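PDB 5G4J: phospholyase from Arthrobacter aurescens, which probably acts as a pyridoxal-phosphate-dependent phospholyase on phosphoethanolamine, within a fold shared with class-III aminotransferases. Local coordinates for residues 217-222 / 250-255; 246-251 / 273-278. All coordinates share one frame; numbering follows the deposited sequence.

Both contacts are buried and share strand 247-251, which interaction 2 pairs with strand 276-279 on one side and interaction 1 joins, at its C-terminal end, to the strand 214-217 side. Interaction 2 is a regular parallel pairing inside the large mixed sheet, mostly backbone bonds and aliphatic side chains, with one glutamate on a strand amide. Interaction 1 begins where that order stops: the chains turn off the sheet, and carboxylates, serine hydroxyls and a water take over. Ser250 and Asp251 belong to both, and Glu252 N probably bonds to Thr278 O at the seam. Asp251 carries the strand to the cofactor adduct, which interaction 1 grips a second time through Gln254.

Interaction 1 of 2, residues 217-222 / 250-255; sequences FDPLFS and SDEVQS. With EXT ({5-hydroxy-6-methyl-4-[(E)-{[2-(phosphonooxy)ethyl]imino}methyl]pyridin-3-yl}methyl dihydrogen phosphate), chain C.
Phe217 and Ser250 pair as parallel strand neighbours, closed by the bond from Asp251 N to Phe217 O (2.8 Å), after which both chains leave the sheet, 217-222 in a type I turn from Asp218 to Phe221. Pro219 sets its CG against Ser250 OG (3.2 Å) and its CD against Ser255 OG; these two hydroxyls donate to OE2 and OE1 of Glu252, which also receive Tyr267 N and Gly266 N. Asp218, its CG anti to the backbone N (chi1 160°), turns its carboxylate back into the loop. There Asp218 OD2 takes Ser222 OG (2.6 Å) nearly in line with its C-O bond and Ser222 N from above the plane, while OD1 accepts Leu220 N in an Asx turn. A water donating to Asp218 OD1 and Asp251 O and accepting from Gln254 N bridges the segments. Gln254 NE2 donates to EXT OAO and OAP, 2.8 Å each, with Arg414 on its OE1. Asp251 OD2, bonded to His148 and Asn124, lies 2.6 Å from the pyridine nitrogen NAJ of EXT, the arrangement of fold-type I pyridoxal-phosphate enzymes. Phe217 packs on Ile234 of helix 233-243, and Phe368 of strand 368-373 touches Leu220, Ser222 and Gln254.

Interaction 2 of 2, residues 246-251 / 273-278; sequences GLVISD and EPELVT. With EXT ({5-hydroxy-6-methyl-4-[(E)-{[2-(phosphonooxy)ethyl]imino}methyl]pyridin-3-yl}methyl dihydrogen phosphate), chain C.
Leu247 CD2 lies over one face of the Glu275 carboxylate, 3.7 Å from its CD, and from that same side Val248 N reaches Glu275 OE1 (2.9 Å), 43° out of the carboxylate plane. A bend at chi2 (93°) folds the glutamate back over the start of strand 247-251, where OE1 also takes a salt bridge from Arg242. An alanine here would strip Val248 N and Arg242 of this shared acceptor and would probably leave the amide without a mate at the edge of the pairing. Farther on the strands run parallel, their axes 21° apart. Ser250 N donates to Leu276 O (3.0 Å) in the carbonyl plane, and Thr278 N donates to Ser250 O; Val248 O gets only weak bonds, from Glu275 N and Leu276 N. On the face bearing Ile249 and Leu276, Ile249 CG1 meets Leu276 CD1 (3.8 Å) and Ile249 CG2 meets Thr278 CG2 (3.9 Å). On the other face Pro274 CG sits against Ser250 CB (3.8 Å). Thr278 OG1, 3.3 Å from Asp251 CA, bonds to OD1 of Asn124, the asparagine that also holds Asp251, so the threonine stands one step further back from the cofactor adduct. Helix 120-135 covers the Ile249 face through Ala127, which touches Ile249 and Thr278; strand 214-217 flanks strand 247-251, and strand 290-295 flanks strand 276-279.

Interaction 1 of 2, residues 217-222 / 250-255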
# COMPACT_ATOMS: atom_id res chain seq x y z
N PHE A 217 -2.05 19.24 -1.55
CA PHE A 217 -0.75 19.93 -1.33
C PHE A 217 -0.04 19.40 -0.11
O PHE A 217 -0.68 18.96 0.86
CB PHE A 217 -0.98 21.46 -1.17
CG PHE A 217 -1.63 21.88 0.15
CD1 PHE A 217 -2.96 21.64 0.43
CD2 PHE A 217 -0.89 22.54 1.13
CE1 PHE A 217 -3.55 21.98 1.64
CE2 PHE A 217 -1.52 22.94 2.34
CZ PHE A 217 -2.82 22.64 2.60
N ASP A 218 1.28 19.54 -0.17
CA ASP A 218 2.19 19.35 0.97
C ASP A 218 2.35 20.72 1.63
O ASP A 218 2.91 21.62 1.03
CB ASP A 218 3.53 18.79 0.51
CG ASP A 218 4.71 19.00 1.52
OD1 ASP A 218 4.46 19.22 2.74
OD2 ASP A 218 5.87 19.00 1.05
N PRO A 219 1.87 20.88 2.87
CA PRO A 219 1.97 22.25 3.56
C PRO A 219 3.39 22.89 3.61
O PRO A 219 3.52 24.12 3.58
CB PRO A 219 1.50 21.92 5.00
CG PRO A 219 0.55 20.83 4.81
CD PRO A 219 1.21 19.92 3.77
N LEU A 220 4.43 22.06 3.62
CA LEU A 220 5.79 22.59 3.61
C LEU A 220 6.29 22.93 2.20
O LEU A 220 7.37 23.56 2.09
CB LEU A 220 6.77 21.62 4.28
CG LEU A 220 6.74 21.63 5.80
CD1 LEU A 220 7.50 20.44 6.34
CD2 LEU A 220 7.40 22.93 6.34
N PHE A 221 5.58 22.45 1.15
CA PHE A 221 6.02 22.62 -0.23
C PHE A 221 7.49 22.27 -0.31
O PHE A 221 8.30 23.01 -0.89
CB PHE A 221 5.65 24.05 -0.75
CG PHE A 221 4.18 24.26 -0.83
CD1 PHE A 221 3.48 23.73 -1.93
CD2 PHE A 221 3.47 24.86 0.23
CE1 PHE A 221 2.10 23.87 -2.01
CE2 PHE A 221 2.12 24.97 0.18
CZ PHE A 221 1.42 24.49 -0.96
N SER A 222 7.80 21.10 0.22
CA SER A 222 9.17 20.63 0.31
C SER A 222 9.80 20.22 -1.00
O SER A 222 10.89 20.72 -1.34
CB SER A 222 9.28 19.49 1.37
OG SER A 222 8.41 18.37 1.07
N SER A 250 -4.83 17.97 2.60
CA SER A 250 -3.46 18.21 3.10
C SER A 250 -2.74 16.88 3.16
O SER A 250 -3.13 15.97 3.96
CB SER A 250 -3.46 18.84 4.46
OG SER A 250 -2.09 19.11 4.82
N ASP A 251 -1.68 16.79 2.35
CA ASP A 251 -0.77 15.63 2.34
C ASP A 251 0.28 15.92 3.41
O ASP A 251 1.11 16.77 3.25
CB ASP A 251 -0.15 15.50 0.96
CG ASP A 251 0.86 14.36 0.87
OD1 ASP A 251 1.37 13.89 1.90
OD2 ASP A 251 1.14 13.92 -0.29
N GLU A 252 0.18 15.19 4.50
CA GLU A 252 1.03 15.31 5.67
C GLU A 252 2.19 14.34 5.75
O GLU A 252 2.83 14.23 6.80
CB GLU A 252 0.16 15.18 6.95
CG GLU A 252 -0.81 16.29 7.09
CD GLU A 252 -0.23 17.66 7.51
OE1 GLU A 252 0.91 17.73 8.07
OE2 GLU A 252 -0.89 18.69 7.22
N VAL A 253 2.54 13.70 4.63
CA VAL A 253 3.59 12.71 4.66
C VAL A 253 4.94 13.37 5.05
O VAL A 253 5.74 12.78 5.76
CB VAL A 253 3.68 11.97 3.32
CG1 VAL A 253 4.91 11.20 3.20
CG2 VAL A 253 2.46 11.09 3.11
N GLN A 254 5.18 14.60 4.62
CA GLN A 254 6.39 15.33 4.96
C GLN A 254 6.21 16.25 6.18
O GLN A 254 7.23 16.48 6.90
CB GLN A 254 6.85 16.25 3.80
CG GLN A 254 7.20 15.50 2.55
CD GLN A 254 8.44 14.68 2.66
OE1 GLN A 254 9.29 14.93 3.49
NE2 GLN A 254 8.54 13.63 1.85
N SER A 255 5.02 16.82 6.42
CA SER A 255 4.89 17.88 7.41
C SER A 255 4.25 17.37 8.72
O SER A 255 4.06 18.13 9.62
CB SER A 255 4.10 19.04 6.80
OG SER A 255 2.79 18.64 6.48
CAA EXT C . 5.65 10.77 -0.59
CAB EXT C . 6.83 10.00 -0.75
PAC EXT C . 4.81 6.37 -0.06
OAD EXT C . 6.10 6.38 -0.85
OAE EXT C . 4.73 5.76 1.22
OAF EXT C . 3.79 5.63 -0.88
OAG EXT C . 4.40 7.82 0.11
CAH EXT C . 4.11 8.78 -0.96
CAI EXT C . 4.35 10.17 -0.70
NAJ EXT C . 3.27 12.38 -0.38
CAK EXT C . 3.22 11.04 -0.62
CAL EXT C . 4.51 12.96 -0.29
CAM EXT C . 4.57 14.37 -0.09
CAN EXT C . 5.69 12.18 -0.41
OAO EXT C . 6.91 12.83 -0.33
OAP EXT C . 11.16 12.79 1.15
PAQ EXT C . 11.88 11.43 0.83
OAR EXT C . 13.01 11.68 -0.22
OAS EXT C . 12.49 10.71 2.04
OAT EXT C . 10.70 10.50 0.06
CAU EXT C . 10.46 10.53 -1.33
CAV EXT C . 9.17 9.72 -1.49
NAW EXT C . 8.02 10.54 -0.98
O HOH W 1 3.64 16.79 3.84

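Interaction 2 of 2, residues 246-251 / 273-278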
# COMPACT_ATOMS: atom_id res chain seq x y z
N GLY A 246 -15.25 21.65 -4.89
CA GLY A 246 -14.14 20.73 -4.63
C GLY A 246 -13.77 20.63 -3.14
O GLY A 246 -14.30 21.40 -2.33
N LEU A 247 -12.79 19.77 -2.85
CA LEU A 247 -12.31 19.53 -1.51
C LEU A 247 -10.85 19.86 -1.45
O LEU A 247 -10.15 19.95 -2.48
CB LEU A 247 -12.50 18.10 -1.09
CG LEU A 247 -13.93 17.53 -1.24
CD1 LEU A 247 -14.00 16.07 -0.84
CD2 LEU A 247 -14.84 18.31 -0.36
N VAL A 248 -10.38 20.03 -0.23
CA VAL A 248 -8.96 20.26 0.05
C VAL A 248 -8.38 19.06 0.73
O VAL A 248 -8.89 18.61 1.75
CB VAL A 248 -8.75 21.54 0.93
CG1 VAL A 248 -7.27 21.72 1.21
CG2 VAL A 248 -9.26 22.76 0.22
N ILE A 249 -7.22 18.59 0.22
CA ILE A 249 -6.47 17.49 0.84
C ILE A 249 -5.11 18.07 1.29
O ILE A 249 -4.34 18.51 0.47
CB ILE A 249 -6.20 16.27 -0.08
CG1 ILE A 249 -7.48 15.73 -0.73
CG2 ILE A 249 -5.46 15.17 0.67
CD1 ILE A 249 -7.21 14.76 -1.88
N SER A 250 -4.83 17.97 2.60
CA SER A 250 -3.46 18.21 3.10
C SER A 250 -2.74 16.88 3.16
O SER A 250 -3.13 15.97 3.96
CB SER A 250 -3.46 18.84 4.46
OG SER A 250 -2.09 19.11 4.82
N ASP A 251 -1.68 16.79 2.35
CA ASP A 251 -0.77 15.63 2.34
C ASP A 251 0.28 15.92 3.41
O ASP A 251 1.11 16.77 3.25
CB ASP A 251 -0.15 15.50 0.96
CG ASP A 251 0.86 14.36 0.87
OD1 ASP A 251 1.37 13.89 1.90
OD2 ASP A 251 1.14 13.92 -0.29
N GLU A 273 -8.94 24.35 7.27
CA GLU A 273 -9.29 23.08 7.79
C GLU A 273 -9.64 22.16 6.62
O GLU A 273 -10.72 22.28 6.03
CB GLU A 273 -10.49 23.12 8.76
CG GLU A 273 -10.72 21.69 9.37
CD GLU A 273 -11.98 21.59 10.33
OE1 GLU A 273 -12.19 22.54 11.14
OE2 GLU A 273 -12.76 20.58 10.26
N PRO A 274 -8.75 21.24 6.29
CA PRO A 274 -9.04 20.36 5.10
C PRO A 274 -10.14 19.41 5.40
O PRO A 274 -10.33 19.05 6.55
CB PRO A 274 -7.71 19.61 4.88
CG PRO A 274 -6.73 20.24 5.75
CD PRO A 274 -7.39 21.07 6.81
N GLU A 275 -10.83 18.93 4.36
CA GLU A 275 -11.79 17.87 4.51
C GLU A 275 -11.12 16.45 4.60
O GLU A 275 -11.75 15.55 5.14
CB GLU A 275 -12.76 17.82 3.31
CG GLU A 275 -13.69 19.03 3.28
CD GLU A 275 -13.17 20.15 2.43
OE1 GLU A 275 -11.96 20.29 2.17
OE2 GLU A 275 -14.01 21.00 2.03
N LEU A 276 -9.89 16.36 4.07
CA LEU A 276 -9.11 15.14 3.91
C LEU A 276 -7.70 15.42 4.29
O LEU A 276 -7.08 16.39 3.83
CB LEU A 276 -9.19 14.67 2.50
CG LEU A 276 -10.57 14.11 2.04
CD1 LEU A 276 -10.73 14.22 0.53
CD2 LEU A 276 -10.77 12.68 2.42
N VAL A 277 -7.14 14.54 5.13
CA VAL A 277 -5.73 14.63 5.54
C VAL A 277 -5.13 13.25 5.31
O VAL A 277 -5.63 12.25 5.80
CB VAL A 277 -5.58 15.02 7.02
CG1 VAL A 277 -4.12 15.14 7.39
CG2 VAL A 277 -6.30 16.33 7.23
N THR A 278 -4.01 13.21 4.59
CA THR A 278 -3.34 11.94 4.33
C THR A 278 -1.96 11.93 5.03
O THR A 278 -1.36 12.97 5.33
CB THR A 278 -3.18 11.74 2.85
OG1 THR A 278 -2.38 12.78 2.28
CG2 THR A 278 -4.51 11.68 2.11
CAA EXT C . 5.65 10.77 -0.59
CAB EXT C . 6.83 10.00 -0.75
PAC EXT C . 4.81 6.37 -0.06
OAD EXT C . 6.10 6.38 -0.85
OAE EXT C . 4.73 5.76 1.22
OAF EXT C . 3.79 5.63 -0.88
OAG EXT C . 4.40 7.82 0.11
CAH EXT C . 4.11 8.78 -0.96
CAI EXT C . 4.35 10.17 -0.70
NAJ EXT C . 3.27 12.38 -0.38
CAK EXT C . 3.22 11.04 -0.62
CAL EXT C . 4.51 12.96 -0.29
CAM EXT C . 4.57 14.37 -0.09
CAN EXT C . 5.69 12.18 -0.41
OAO EXT C . 6.91 12.83 -0.33
OAP EXT C . 11.16 12.79 1.15
PAQ EXT C . 11.88 11.43 0.83
OAR EXT C . 13.01 11.68 -0.22
OAS EXT C . 12.49 10.71 2.04
OAT EXT C . 10.70 10.50 0.06
CAU EXT C . 10.46 10.53 -1.33
CAV EXT C . 9.17 9.72 -1.49
NAW EXT C . 8.02 10.54 -0.98